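Local coordinates for protein hydratase ChsH2 (Mycobacterium tuberculosis SUMu008, PDB 4W78) that forms, together with ChsH1, a MaoC-like enoyl-CoA hydratase complex that acts in the breakdown of cholesterol, at residues Pro9-Tyr14 with Val59-Thr64; Ile48-Leu53 with Val82-Tyr87; Ala71-Ile76 with Val122-Arg127; Gly77-Val82 with His117-Val122. One frame throughout, in Å; residues are numbered along the deposited sequence.

Contact 1 of 4, residues Pro9-Tyr14 with Val59-Thr64; sequences PELKLY and VQRYVT
Tyr62 of the helical segment 59-64 and Leu11 of the strand segment 9-14 form the close part of this contact, sliding past each other in opposite directions. Leu11 CB lies 3.7 Å from Tyr62 CD1, and the ring reaches on to Pro9, where Tyr62 OH donates a hydrogen bond of 2.7 Å to Pro9 O. The hydroxyl sits above the carbonyl plane, 45° out of it, while Pro9 O in turn lies near the plane of the phenol ring, at its edge. The other half, around Arg61, is looser and partly open to solvent. Leu11 carries CG anti to its backbone N (chi1 173°), and the methyls on that branch lie against Arg61. Leu11 CD2 stands over the centre of one guanidinium face, 4.1 Å above the plane, and Leu13 CD2 approaches Arg61 NH1 at 4.0 Å. These are apolar contacts with a charged group, whose polar partner lies elsewhere: Arg61 NH1 bonds Ile39 O of the ChsH1 chain. The strand and helix axes approach to 9.9 Å and run 144° apart, a wide spacing bridged by long side chains. Backbone bonds from Leu11 to Phe92 and from Leu13 to Val90 tie the strand to 89-100, while Val59 and Val63 of the helix pack on strand 116-125.

Contact 2 of 4, residues Ile48-Leu53 with Val82-Tyr87; sequences IFVNIL and VPWYAY
Trp84 O is gripped from segment 48-53 by one conventional donor and one weaker one: Val50 N gives a hydrogen bond of 3.0 Å lying in the carbonyl plane, with 158° at the hydrogen, and Phe49 CA adds a CA-H...O contact of 3.1 Å. Ile48 O repeats the pattern in the other direction, accepting from Ala86 N at 3.2 Å and touching Tyr85 CA. The two bonds flank a single beta bridge between Phe49 and Tyr85. A water extends the pairing, donating to Val50 O and accepting from Trp84 N. Among the side chains, Val50 CG2 lies over one face of the Trp84 indole, 3.9 Å from the five-membered ring centroid and 29° off its normal, a CH-pi contact. Phe49 CB meets Tyr85 CD1 at 3.9 Å. Beyond the bridge, Trp84 NE1 bonds Asp88 O. The chemistry implies a buried crossing that satisfies Val50 and Trp84 N and O, Ile48 O and Ala86 N, while Phe49 O, bonded to His34 ND1, may help orient this cadmium ligand.

Contact 3 of 4, residues Ala71-Ile76 with Val122-Arg127; sequences ALIKSI and VELSMR
Ser75 OG sits between its backbone N and carbonyl carbon (chi1 64°), and Glu123 CG stands anti to its carbonyl carbon (chi1 -67°); beyond CG the Glu123 chain runs extended (chi2 -178°), carrying the carboxylate alongside, with Ser75 OG 3.1 Å from Glu123 OE1. The same pair sits at a classic beta bulge in the antiparallel pairing, where Lys74 and Ser75 both face Glu123. Glu123 O accepts from Lys74 N at 2.8 Å and from Ser75 N at 3.3 Å, both donors coming from the same face of its plane; Glu123 N returns a bond to Ser75 O. Before the bulge the pairing is regular, Leu72 N reaching Ser125 O at 2.9 Å and Ser125 N reaching Leu72 O. Ile73 CD1 touches both Leu124 CB (3.9 Å) and Val122 CG1 (4.1 Å), on the face turned to helix 52-67. Ser75 and Ile76 also pair with an antiparallel ChsH1 strand. The chemistry implies a two-faced strand pair, polar around Ser75 and Glu123 and apolar toward the helix, with a doubly held carbonyl absorbing the extra residue.

Contact 4 of 4, residues Gly77-Val82 with His117-Val122; sequences GLRLGV and HVTATV
His117 ND1 donates to Val82 O over 2.7 Å, a nearly straight bond (164° at the hydrogen) that lies both in the carbonyl plane and within 5° of the imidazole plane. Next to it, Gly81 N bonds His117 O at 2.8 Å from well above that carbonyl's plane, and Leu80 CD2 lies over one imidazole face, 4.3 Å from His117 CE1. At the other ring nitrogen, NE2 is hydrogen-bonded to Asp55 OD1 of helix 52-67; with both nitrogens bonded, the ring's rotation is fixed. Trp84 meets it edge-to-face. From here 77-80 and 117-122 continue as neighbouring strands of the antiparallel sheet that, as in hot-dog folds, wraps a long central helix. Toward that helix, Leu78 CB packs on Ala120 CB at 3.7 Å and Leu80 CD2 on Val118 CG2 at 3.8 Å. On the other face of the sheet, Arg79 CG lies 4.0 Å from Thr119 CB, which sits at the guanidinium edge, and a water links Arg79 O to Thr119 OG1. Farther out, His117 and Val118 both face Gly110 in a classic bulge, and Gly77 to Arg79 pair with an antiparallel ChsH1 strand.

Overall arrangement
Contacts 3 and 4 are successive lengths of one strand pair, 72-80 with 116-125; their centres lie 17 Å apart, they share Val122, and along the chain contact 4 nests inside the loop closed by contact 3. Contact 1 is in series before both and reaches the same sheet from its other outer strand, 7-14, through helix 52-67, whose Val59 touches Val122 and Ala120. Contact 2, at the start of that helix, shares Val82 with contact 4 (centres 13 Å apart) but lies 25 Å from contact 3, on the opposite side of the chain's centre. Helix and sheet thus run from the cadmium site along the edge strand 72-80, which pairs with ChsH1 in both contacts 3 and 4.

Contact 1 of 4, residues Pro9-Tyr14 with Val59-Thr64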
loop_
_atom_site.group_PDB
_atom_site.type_symbol
_atom_site.label_atom_id
_atom_site.label_comp_id
_atom_site.label_asym_id
_atom_site.label_seq_id
_atom_site.Cartn_x
_atom_site.Cartn_y
_atom_site.Cartn_z
ATOM N N PRO F 9 -17.714 -23.789 5.911
ATOM C CA PRO F 9 -17.813 -23.074 7.182
ATOM C C PRO F 9 -18.070 -21.608 6.918
ATOM O O PRO F 9 -17.644 -21.093 5.891
ATOM C CB PRO F 9 -16.426 -23.268 7.800
ATOM C CG PRO F 9 -15.924 -24.549 7.186
ATOM C CD PRO F 9 -16.421 -24.481 5.769
ATOM N N GLU F 10 -18.783 -20.962 7.827
ATOM C CA GLU F 10 -19.099 -19.548 7.700
ATOM C C GLU F 10 -17.830 -18.718 7.877
ATOM O O GLU F 10 -16.941 -19.093 8.646
ATOM C CB GLU F 10 -20.127 -19.202 8.774
ATOM C CG GLU F 10 -20.672 -17.803 8.745
ATOM C CD GLU F 10 -21.928 -17.667 9.591
ATOM O OE1 GLU F 10 -21.857 -17.046 10.673
ATOM O OE2 GLU F 10 -22.989 -18.182 9.176
ATOM N N LEU F 11 -17.729 -17.609 7.149
ATOM C CA LEU F 11 -16.660 -16.637 7.394
ATOM C C LEU F 11 -17.259 -15.240 7.537
ATOM O O LEU F 11 -17.914 -14.751 6.622
ATOM C CB LEU F 11 -15.635 -16.643 6.261
ATOM C CG LEU F 11 -14.574 -15.538 6.336
ATOM C CD1 LEU F 11 -13.694 -15.698 7.569
ATOM C CD2 LEU F 11 -13.746 -15.500 5.056
ATOM N N LYS F 12 -17.045 -14.610 8.689
ATOM C CA LYS F 12 -17.511 -13.241 8.905
ATOM C C LYS F 12 -16.343 -12.269 8.884
ATOM O O LYS F 12 -15.374 -12.433 9.628
ATOM C CB LYS F 12 -18.252 -13.117 10.243
ATOM C CG LYS F 12 -19.591 -13.819 10.293
ATOM C CD LYS F 12 -20.237 -13.674 11.663
ATOM C CE LYS F 12 -20.327 -12.215 12.078
ATOM N NZ LYS F 12 -21.061 -12.071 13.366
ATOM N N LEU F 13 -16.456 -11.251 8.041
ATOM C CA LEU F 13 -15.412 -10.244 7.902
ATOM C C LEU F 13 -15.953 -8.850 8.169
ATOM O O LEU F 13 -16.935 -8.426 7.561
ATOM C CB LEU F 13 -14.793 -10.311 6.508
ATOM C CG LEU F 13 -13.995 -11.595 6.235
ATOM C CD1 LEU F 13 -13.451 -11.600 4.812
ATOM C CD2 LEU F 13 -12.877 -11.758 7.239
ATOM N N TYR F 14 -15.301 -8.146 9.087
ATOM C CA TYR F 14 -15.669 -6.777 9.426
ATOM C C TYR F 14 -14.934 -5.840 8.494
ATOM O O TYR F 14 -13.701 -5.794 8.489
ATOM C CB TYR F 14 -15.269 -6.489 10.870
ATOM C CG TYR F 14 -15.660 -5.123 11.390
ATOM C CD1 TYR F 14 -16.965 -4.659 11.286
ATOM C CD2 TYR F 14 -14.727 -4.315 12.038
ATOM C CE1 TYR F 14 -17.326 -3.414 11.795
ATOM C CE2 TYR F 14 -15.079 -3.070 12.547
ATOM C CZ TYR F 14 -16.377 -2.628 12.421
ATOM O OH TYR F 14 -16.728 -1.400 12.933
ATOM N N VAL F 59 -13.453 -14.299 -2.269
ATOM C CA VAL F 59 -14.150 -15.520 -2.697
ATOM C C VAL F 59 -13.154 -16.674 -2.852
ATOM O O VAL F 59 -13.422 -17.816 -2.416
ATOM C CB VAL F 59 -14.929 -15.282 -4.007
ATOM C CG1 VAL F 59 -15.352 -16.597 -4.642
ATOM C CG2 VAL F 59 -16.141 -14.380 -3.750
ATOM N N GLN F 60 -12.006 -16.391 -3.462
ATOM C CA GLN F 60 -10.927 -17.375 -3.566
ATOM C C GLN F 60 -10.499 -17.879 -2.203
ATOM O O GLN F 60 -10.424 -19.102 -1.984
ATOM C CB GLN F 60 -9.732 -16.755 -4.290
ATOM C CG GLN F 60 -8.609 -17.732 -4.578
ATOM C CD GLN F 60 -7.491 -17.060 -5.317
ATOM O OE1 GLN F 60 -7.402 -17.142 -6.536
ATOM N NE2 GLN F 60 -6.641 -16.375 -4.582
ATOM N N ARG F 61 -10.186 -16.958 -1.296
ATOM C CA ARG F 61 -9.757 -17.309 0.063
ATOM C C ARG F 61 -10.797 -18.167 0.768
ATOM O O ARG F 61 -10.468 -19.181 1.396
ATOM C CB ARG F 61 -9.544 -16.041 0.882
ATOM C CG ARG F 61 -9.323 -16.346 2.346
ATOM C CD ARG F 61 -9.392 -15.097 3.187
ATOM N NE ARG F 61 -9.575 -15.472 4.583
ATOM C CZ ARG F 61 -9.737 -14.603 5.570
ATOM N NH1 ARG F 61 -9.724 -13.297 5.314
ATOM N NH2 ARG F 61 -9.907 -15.042 6.810
ATOM N N TYR F 62 -12.054 -17.752 0.665
ATOM C CA TYR F 62 -13.134 -18.468 1.337
ATOM C C TYR F 62 -13.190 -19.944 0.898
ATOM O O TYR F 62 -13.300 -20.863 1.730
ATOM C CB TYR F 62 -14.456 -17.747 1.055
ATOM C CG TYR F 62 -15.625 -18.422 1.708
ATOM C CD1 TYR F 62 -15.711 -18.491 3.089
ATOM C CD2 TYR F 62 -16.623 -19.019 0.953
ATOM C CE1 TYR F 62 -16.777 -19.133 3.706
ATOM C CE2 TYR F 62 -17.697 -19.666 1.565
ATOM C CZ TYR F 62 -17.764 -19.711 2.942
ATOM O OH TYR F 62 -18.818 -20.347 3.568
ATOM N N VAL F 63 -13.090 -20.174 -0.408
ATOM C CA VAL F 63 -13.132 -21.531 -0.945
ATOM C C VAL F 63 -11.895 -22.347 -0.561
ATOM O O VAL F 63 -12.017 -23.514 -0.178
ATOM C CB VAL F 63 -13.337 -21.528 -2.485
ATOM C CG1 VAL F 63 -13.198 -22.939 -3.058
ATOM C CG2 VAL F 63 -14.695 -20.991 -2.805
ATOM N N THR F 64 -10.708 -21.744 -0.655
ATOM C CA THR F 64 -9.482 -22.486 -0.343
ATOM C C THR F 64 -9.265 -22.689 1.155
ATOM O O THR F 64 -8.594 -23.635 1.549
ATOM C CB THR F 64 -8.225 -21.887 -0.991
ATOM O OG1 THR F 64 -8.033 -20.544 -0.519
ATOM C CG2 THR F 64 -8.373 -21.882 -2.507
#

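Contact 2 of 4, residues Ile48-Leu53 with Val82-Tyr87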
loop_
_atom_site.group_PDB
_atom_site.type_symbol
_atom_site.label_atom_id
_atom_site.label_comp_id
_atom_site.label_asym_id
_atom_site.label_seq_id
_atom_site.Cartn_x
_atom_site.Cartn_y
_atom_site.Cartn_z
ATOM N N ILE F 48 -16.755 4.886 1.718
ATOM C CA ILE F 48 -15.848 4.042 0.962
ATOM C C ILE F 48 -16.382 2.608 0.946
ATOM O O ILE F 48 -17.108 2.188 1.848
ATOM C CB ILE F 48 -14.425 4.063 1.535
ATOM C CG1 ILE F 48 -14.393 3.531 2.967
ATOM C CG2 ILE F 48 -13.862 5.498 1.465
ATOM C CD1 ILE F 48 -12.972 3.319 3.489
ATOM N N PHE F 49 -16.035 1.880 -0.109
ATOM C CA PHE F 49 -16.549 0.527 -0.281
ATOM C C PHE F 49 -15.490 -0.363 -0.903
ATOM O O PHE F 49 -14.576 0.103 -1.593
ATOM C CB PHE F 49 -17.847 0.502 -1.107
ATOM C CG PHE F 49 -17.741 1.169 -2.451
ATOM C CD1 PHE F 49 -17.313 0.456 -3.572
ATOM C CD2 PHE F 49 -18.106 2.497 -2.605
ATOM C CE1 PHE F 49 -17.237 1.067 -4.817
ATOM C CE2 PHE F 49 -18.025 3.115 -3.847
ATOM C CZ PHE F 49 -17.597 2.399 -4.952
ATOM N N VAL F 50 -15.648 -1.654 -0.635
ATOM C CA VAL F 50 -14.699 -2.676 -1.085
ATOM C C VAL F 50 -14.702 -2.794 -2.607
ATOM O O VAL F 50 -15.765 -2.746 -3.241
ATOM C CB VAL F 50 -15.083 -4.028 -0.441
ATOM C CG1 VAL F 50 -14.233 -5.189 -0.993
ATOM C CG2 VAL F 50 -14.948 -3.964 1.070
ATOM N N ASN F 51 -13.516 -2.972 -3.200
ATOM C CA ASN F 51 -13.404 -3.051 -4.665
ATOM C C ASN F 51 -13.596 -4.475 -5.190
ATOM O O ASN F 51 -13.612 -5.441 -4.415
ATOM C CB ASN F 51 -12.078 -2.446 -5.171
ATOM C CG ASN F 51 -10.867 -3.354 -4.929
ATOM O OD1 ASN F 51 -10.885 -4.204 -4.052
ATOM N ND2 ASN F 51 -9.826 -3.183 -5.733
ATOM N N ILE F 52 -13.749 -4.622 -6.496
ATOM C CA ILE F 52 -14.123 -5.926 -7.034
ATOM C C ILE F 52 -12.936 -6.898 -7.042
ATOM O O ILE F 52 -13.134 -8.111 -6.972
ATOM C CB ILE F 52 -14.818 -5.795 -8.415
ATOM C CG1 ILE F 52 -15.574 -7.095 -8.765
ATOM C CG2 ILE F 52 -13.823 -5.377 -9.490
ATOM C CD1 ILE F 52 -16.539 -6.890 -9.919
ATOM N N LEU F 53 -11.714 -6.385 -7.116
ATOM C CA LEU F 53 -10.532 -7.266 -7.074
ATOM C C LEU F 53 -10.427 -7.897 -5.692
ATOM O O LEU F 53 -9.960 -9.024 -5.553
ATOM C CB LEU F 53 -9.227 -6.528 -7.425
ATOM C CG LEU F 53 -9.034 -6.084 -8.892
ATOM C CD1 LEU F 53 -9.899 -4.875 -9.228
ATOM C CD2 LEU F 53 -7.582 -5.754 -9.212
ATOM N N VAL F 82 -25.484 -5.410 -3.277
ATOM C CA VAL F 82 -25.356 -4.190 -2.497
ATOM C C VAL F 82 -23.882 -3.923 -2.222
ATOM O O VAL F 82 -23.068 -4.845 -2.236
ATOM C CB VAL F 82 -26.162 -4.278 -1.181
ATOM C CG1 VAL F 82 -27.630 -4.535 -1.477
ATOM C CG2 VAL F 82 -25.598 -5.361 -0.275
ATOM N N PRO F 83 -23.519 -2.656 -1.997
ATOM C CA PRO F 83 -22.121 -2.334 -1.699
ATOM C C PRO F 83 -21.682 -2.859 -0.333
ATOM O O PRO F 83 -22.514 -3.071 0.558
ATOM C CB PRO F 83 -22.086 -0.795 -1.723
ATOM C CG PRO F 83 -23.343 -0.387 -2.421
ATOM C CD PRO F 83 -24.356 -1.452 -2.102
ATOM N N TRP F 84 -20.384 -3.092 -0.194
ATOM C CA TRP F 84 -19.799 -3.396 1.100
ATOM C C TRP F 84 -19.127 -2.117 1.599
ATOM O O TRP F 84 -17.989 -1.799 1.224
ATOM C CB TRP F 84 -18.804 -4.556 0.990
ATOM C CG TRP F 84 -18.236 -5.012 2.297
ATOM C CD1 TRP F 84 -18.435 -4.461 3.549
ATOM C CD2 TRP F 84 -17.386 -6.131 2.488
ATOM N NE1 TRP F 84 -17.740 -5.179 4.495
ATOM C CE2 TRP F 84 -17.088 -6.211 3.865
ATOM C CE3 TRP F 84 -16.858 -7.091 1.625
ATOM C CZ2 TRP F 84 -16.278 -7.216 4.395
ATOM C CZ3 TRP F 84 -16.050 -8.083 2.153
ATOM C CH2 TRP F 84 -15.767 -8.134 3.525
ATOM N N TYR F 85 -19.874 -1.376 2.411
ATOM C CA TYR F 85 -19.426 -0.107 2.949
ATOM C C TYR F 85 -18.633 -0.284 4.230
ATOM O O TYR F 85 -18.766 -1.293 4.920
ATOM C CB TYR F 85 -20.635 0.770 3.251
ATOM C CG TYR F 85 -21.328 1.354 2.048
ATOM C CD1 TYR F 85 -20.617 2.085 1.096
ATOM C CD2 TYR F 85 -22.693 1.195 1.870
ATOM C CE1 TYR F 85 -21.255 2.642 0.002
ATOM C CE2 TYR F 85 -23.336 1.739 0.779
ATOM C CZ TYR F 85 -22.615 2.464 -0.152
ATOM O OH TYR F 85 -23.273 3.020 -1.229
ATOM N N ALA F 86 -17.816 0.716 4.551
ATOM C CA ALA F 86 -17.114 0.728 5.831
ATOM C C ALA F 86 -18.088 0.439 6.969
ATOM O O ALA F 86 -19.212 0.965 6.996
ATOM C CB ALA F 86 -16.400 2.068 6.057
ATOM N N TYR F 87 -17.634 -0.431 7.872
ATOM C CA TYR F 87 -18.339 -0.859 9.087
ATOM C C TYR F 87 -19.403 -1.926 8.887
ATOM O O TYR F 87 -19.979 -2.413 9.865
ATOM C CB TYR F 87 -18.892 0.321 9.892
ATOM C CG TYR F 87 -17.845 1.371 10.146
ATOM C CD1 TYR F 87 -16.719 1.084 10.902
ATOM C CD2 TYR F 87 -17.980 2.645 9.615
ATOM C CE1 TYR F 87 -15.752 2.049 11.136
ATOM C CE2 TYR F 87 -17.020 3.618 9.834
ATOM C CZ TYR F 87 -15.907 3.312 10.590
ATOM O OH TYR F 87 -14.956 4.276 10.821
HETATM O O HOH W 1 -18.607 -2.825 -2.484
#

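Contact 3 of 4, residues Ala71-Ile76 with Val122-Arg127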
loop_
_atom_site.group_PDB
_atom_site.type_symbol
_atom_site.label_atom_id
_atom_site.label_comp_id
_atom_site.label_asym_id
_atom_site.label_seq_id
_atom_site.Cartn_x
_atom_site.Cartn_y
_atom_site.Cartn_z
ATOM N N ALA F 71 -5.997 -27.417 -3.396
ATOM C CA ALA F 71 -7.071 -27.012 -4.296
ATOM C C ALA F 71 -6.494 -26.204 -5.439
ATOM O O ALA F 71 -5.608 -25.372 -5.229
ATOM C CB ALA F 71 -8.095 -26.199 -3.552
ATOM N N LEU F 72 -7.011 -26.437 -6.643
ATOM C CA LEU F 72 -6.602 -25.667 -7.812
ATOM C C LEU F 72 -7.804 -24.906 -8.348
ATOM O O LEU F 72 -8.731 -25.510 -8.897
ATOM C CB LEU F 72 -6.046 -26.592 -8.895
ATOM C CG LEU F 72 -4.764 -27.332 -8.565
ATOM C CD1 LEU F 72 -4.500 -28.392 -9.633
ATOM C CD2 LEU F 72 -3.608 -26.345 -8.474
ATOM N N ILE F 73 -7.793 -23.588 -8.181
ATOM C CA ILE F 73 -8.890 -22.750 -8.671
ATOM C C ILE F 73 -8.829 -22.590 -10.191
ATOM O O ILE F 73 -7.786 -22.210 -10.735
ATOM C CB ILE F 73 -8.887 -21.356 -7.989
ATOM C CG1 ILE F 73 -8.941 -21.490 -6.459
ATOM C CG2 ILE F 73 -10.027 -20.494 -8.520
ATOM C CD1 ILE F 73 -10.187 -22.176 -5.925
ATOM N N LYS F 74 -9.941 -22.887 -10.866
ATOM C CA LYS F 74 -10.018 -22.866 -12.329
ATOM C C LYS F 74 -10.748 -21.632 -12.842
ATOM O O LYS F 74 -10.447 -21.117 -13.923
ATOM C CB LYS F 74 -10.725 -24.138 -12.845
ATOM C CG LYS F 74 -10.068 -25.442 -12.392
ATOM C CD LYS F 74 -8.672 -25.564 -12.965
ATOM C CE LYS F 74 -8.048 -26.907 -12.619
ATOM N NZ LYS F 74 -6.731 -27.082 -13.291
ATOM N N SER F 75 -11.736 -21.172 -12.085
ATOM C CA SER F 75 -12.467 -19.965 -12.475
ATOM C C SER F 75 -13.257 -19.399 -11.315
ATOM O O SER F 75 -13.672 -20.136 -10.407
ATOM C CB SER F 75 -13.402 -20.250 -13.654
ATOM O OG SER F 75 -14.421 -21.185 -13.320
ATOM N N ILE F 76 -13.461 -18.080 -11.346
ATOM C CA ILE F 76 -14.306 -17.406 -10.371
ATOM C C ILE F 76 -15.186 -16.450 -11.143
ATOM O O ILE F 76 -14.682 -15.590 -11.865
ATOM C CB ILE F 76 -13.481 -16.618 -9.339
ATOM C CG1 ILE F 76 -12.642 -17.565 -8.471
ATOM C CG2 ILE F 76 -14.396 -15.763 -8.436
ATOM C CD1 ILE F 76 -11.627 -16.830 -7.593
ATOM N N VAL F 122 -17.574 -20.749 -8.214
ATOM C CA VAL F 122 -16.157 -21.066 -8.270
ATOM C C VAL F 122 -15.985 -22.503 -8.750
ATOM O O VAL F 122 -16.642 -23.411 -8.240
ATOM C CB VAL F 122 -15.514 -20.942 -6.881
ATOM C CG1 VAL F 122 -14.013 -21.232 -6.933
ATOM C CG2 VAL F 122 -15.783 -19.552 -6.296
ATOM N N GLU F 123 -15.120 -22.700 -9.737
ATOM C CA GLU F 123 -14.800 -24.044 -10.213
ATOM C C GLU F 123 -13.378 -24.362 -9.791
ATOM O O GLU F 123 -12.485 -23.541 -9.926
ATOM C CB GLU F 123 -14.937 -24.131 -11.727
ATOM C CG GLU F 123 -16.367 -23.984 -12.212
ATOM C CD GLU F 123 -16.471 -24.113 -13.717
ATOM O OE1 GLU F 123 -15.425 -23.954 -14.386
ATOM O OE2 GLU F 123 -17.582 -24.376 -14.228
ATOM N N LEU F 124 -13.164 -25.558 -9.260
ATOM C CA LEU F 124 -11.851 -25.908 -8.768
ATOM C C LEU F 124 -11.697 -27.406 -8.858
ATOM O O LEU F 124 -12.682 -28.126 -8.989
ATOM C CB LEU F 124 -11.685 -25.487 -7.303
ATOM C CG LEU F 124 -12.521 -26.211 -6.245
ATOM C CD1 LEU F 124 -11.804 -26.189 -4.900
ATOM C CD2 LEU F 124 -13.907 -25.599 -6.107
ATOM N N SER F 125 -10.454 -27.860 -8.798
ATOM C CA SER F 125 -10.183 -29.279 -8.634
ATOM C C SER F 125 -9.606 -29.450 -7.242
ATOM O O SER F 125 -8.883 -28.584 -6.746
ATOM C CB SER F 125 -9.191 -29.755 -9.682
ATOM O OG SER F 125 -7.909 -29.236 -9.400
ATOM N N MET F 126 -9.942 -30.557 -6.594
ATOM C CA MET F 126 -9.454 -30.794 -5.253
ATOM C C MET F 126 -8.829 -32.175 -5.222
ATOM O O MET F 126 -9.234 -33.063 -5.970
ATOM C CB MET F 126 -10.590 -30.695 -4.234
ATOM C CG MET F 126 -10.133 -30.310 -2.833
ATOM S SD MET F 126 -11.482 -30.283 -1.634
ATOM C CE MET F 126 -12.749 -29.466 -2.574
ATOM N N ARG F 127 -7.834 -32.345 -4.365
ATOM C CA ARG F 127 -7.097 -33.594 -4.288
ATOM C C ARG F 127 -7.489 -34.336 -3.022
ATOM O O ARG F 127 -8.002 -33.733 -2.082
ATOM C CB ARG F 127 -5.602 -33.294 -4.279
ATOM C CG ARG F 127 -4.708 -34.440 -4.666
ATOM C CD ARG F 127 -3.265 -34.015 -4.477
ATOM N NE ARG F 127 -2.996 -33.651 -3.088
ATOM C CZ ARG F 127 -1.926 -32.972 -2.685
ATOM N NH1 ARG F 127 -1.027 -32.565 -3.568
ATOM N NH2 ARG F 127 -1.763 -32.687 -1.402
#

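Contact 4 of 4, residues Gly77-Val82 with His117-Val122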
loop_
_atom_site.group_PDB
_atom_site.type_symbol
_atom_site.label_atom_id
_atom_site.label_comp_id
_atom_site.label_asym_id
_atom_site.label_seq_id
_atom_site.Cartn_x
_atom_site.Cartn_y
_atom_site.Cartn_z
ATOM N N GLY F 77 -16.495 -16.614 -11.023
ATOM C CA GLY F 77 -17.407 -15.667 -11.643
ATOM C C GLY F 77 -18.267 -15.045 -10.568
ATOM O O GLY F 77 -18.860 -15.753 -9.762
ATOM N N LEU F 78 -18.360 -13.723 -10.544
ATOM C CA LEU F 78 -19.180 -13.138 -9.502
ATOM C C LEU F 78 -20.011 -11.965 -9.976
ATOM O O LEU F 78 -19.716 -11.335 -11.002
ATOM C CB LEU F 78 -18.337 -12.763 -8.278
ATOM C CG LEU F 78 -17.172 -11.795 -8.484
ATOM C CD1 LEU F 78 -17.657 -10.355 -8.459
ATOM C CD2 LEU F 78 -16.109 -12.018 -7.422
ATOM N N ARG F 79 -21.066 -11.706 -9.224
ATOM C CA ARG F 79 -21.896 -10.554 -9.485
ATOM C C ARG F 79 -22.135 -9.830 -8.170
ATOM O O ARG F 79 -22.379 -10.447 -7.128
ATOM C CB ARG F 79 -23.209 -10.966 -10.154
ATOM C CG ARG F 79 -24.058 -11.934 -9.371
ATOM C CD ARG F 79 -25.448 -12.073 -10.008
ATOM N NE ARG F 79 -26.265 -13.030 -9.274
ATOM C CZ ARG F 79 -27.493 -13.397 -9.615
ATOM N NH1 ARG F 79 -28.078 -12.878 -10.692
ATOM N NH2 ARG F 79 -28.141 -14.282 -8.872
ATOM N N LEU F 80 -22.037 -8.507 -8.217
ATOM C CA LEU F 80 -22.205 -7.715 -7.020
ATOM C C LEU F 80 -23.654 -7.289 -6.873
ATOM O O LEU F 80 -24.351 -7.060 -7.861
ATOM C CB LEU F 80 -21.263 -6.508 -7.047
ATOM C CG LEU F 80 -19.785 -6.917 -7.112
ATOM C CD1 LEU F 80 -18.886 -5.706 -7.086
ATOM C CD2 LEU F 80 -19.427 -7.879 -5.959
ATOM N N GLY F 81 -24.101 -7.219 -5.628
ATOM C CA GLY F 81 -25.421 -6.720 -5.308
ATOM C C GLY F 81 -25.235 -5.406 -4.579
ATOM O O GLY F 81 -24.856 -4.403 -5.174
ATOM N N VAL F 82 -25.484 -5.410 -3.277
ATOM C CA VAL F 82 -25.356 -4.190 -2.497
ATOM C C VAL F 82 -23.882 -3.923 -2.222
ATOM O O VAL F 82 -23.068 -4.845 -2.236
ATOM C CB VAL F 82 -26.162 -4.278 -1.181
ATOM C CG1 VAL F 82 -27.630 -4.535 -1.477
ATOM C CG2 VAL F 82 -25.598 -5.361 -0.275
ATOM N N HIS F 117 -24.241 -8.980 -0.965
ATOM C CA HIS F 117 -23.192 -8.140 -1.511
ATOM C C HIS F 117 -22.524 -8.802 -2.708
ATOM O O HIS F 117 -22.238 -8.157 -3.704
ATOM C CB HIS F 117 -22.138 -7.854 -0.443
ATOM C CG HIS F 117 -20.842 -7.369 -1.006
ATOM N ND1 HIS F 117 -20.732 -6.193 -1.716
ATOM C CD2 HIS F 117 -19.604 -7.917 -0.992
ATOM C CE1 HIS F 117 -19.477 -6.030 -2.104
ATOM N NE2 HIS F 117 -18.773 -7.064 -1.671
ATOM N N VAL F 118 -22.262 -10.097 -2.602
ATOM C CA VAL F 118 -21.622 -10.806 -3.697
ATOM C C VAL F 118 -22.198 -12.213 -3.842
ATOM O O VAL F 118 -22.494 -12.883 -2.858
ATOM C CB VAL F 118 -20.075 -10.824 -3.552
ATOM C CG1 VAL F 118 -19.641 -11.526 -2.281
ATOM C CG2 VAL F 118 -19.410 -11.447 -4.793
ATOM N N THR F 119 -22.398 -12.625 -5.086
ATOM C CA THR F 119 -22.836 -13.976 -5.402
ATOM C C THR F 119 -21.849 -14.525 -6.414
ATOM O O THR F 119 -21.596 -13.899 -7.459
ATOM C CB THR F 119 -24.256 -13.962 -5.978
ATOM O OG1 THR F 119 -25.137 -13.360 -5.022
ATOM C CG2 THR F 119 -24.743 -15.372 -6.278
ATOM N N ALA F 120 -21.258 -15.677 -6.107
ATOM C CA ALA F 120 -20.161 -16.160 -6.930
ATOM C C ALA F 120 -20.259 -17.644 -7.198
ATOM O O ALA F 120 -20.863 -18.392 -6.436
ATOM C CB ALA F 120 -18.830 -15.844 -6.280
ATOM N N THR F 121 -19.666 -18.041 -8.309
ATOM C CA THR F 121 -19.566 -19.446 -8.683
ATOM C C THR F 121 -18.088 -19.730 -8.900
ATOM O O THR F 121 -17.409 -19.018 -9.648
ATOM C CB THR F 121 -20.367 -19.748 -9.968
ATOM O OG1 THR F 121 -21.751 -19.442 -9.760
ATOM C CG2 THR F 121 -20.247 -21.206 -10.322
ATOM N N VAL F 122 -17.574 -20.749 -8.214
ATOM C CA VAL F 122 -16.157 -21.066 -8.270
ATOM C C VAL F 122 -15.985 -22.503 -8.750
ATOM O O VAL F 122 -16.642 -23.411 -8.240
ATOM C CB VAL F 122 -15.514 -20.942 -6.881
ATOM C CG1 VAL F 122 -14.013 -21.232 -6.933
ATOM C CG2 VAL F 122 -15.783 -19.552 -6.296
HETATM O O HOH W 2 -24.952 -10.533 -5.320
#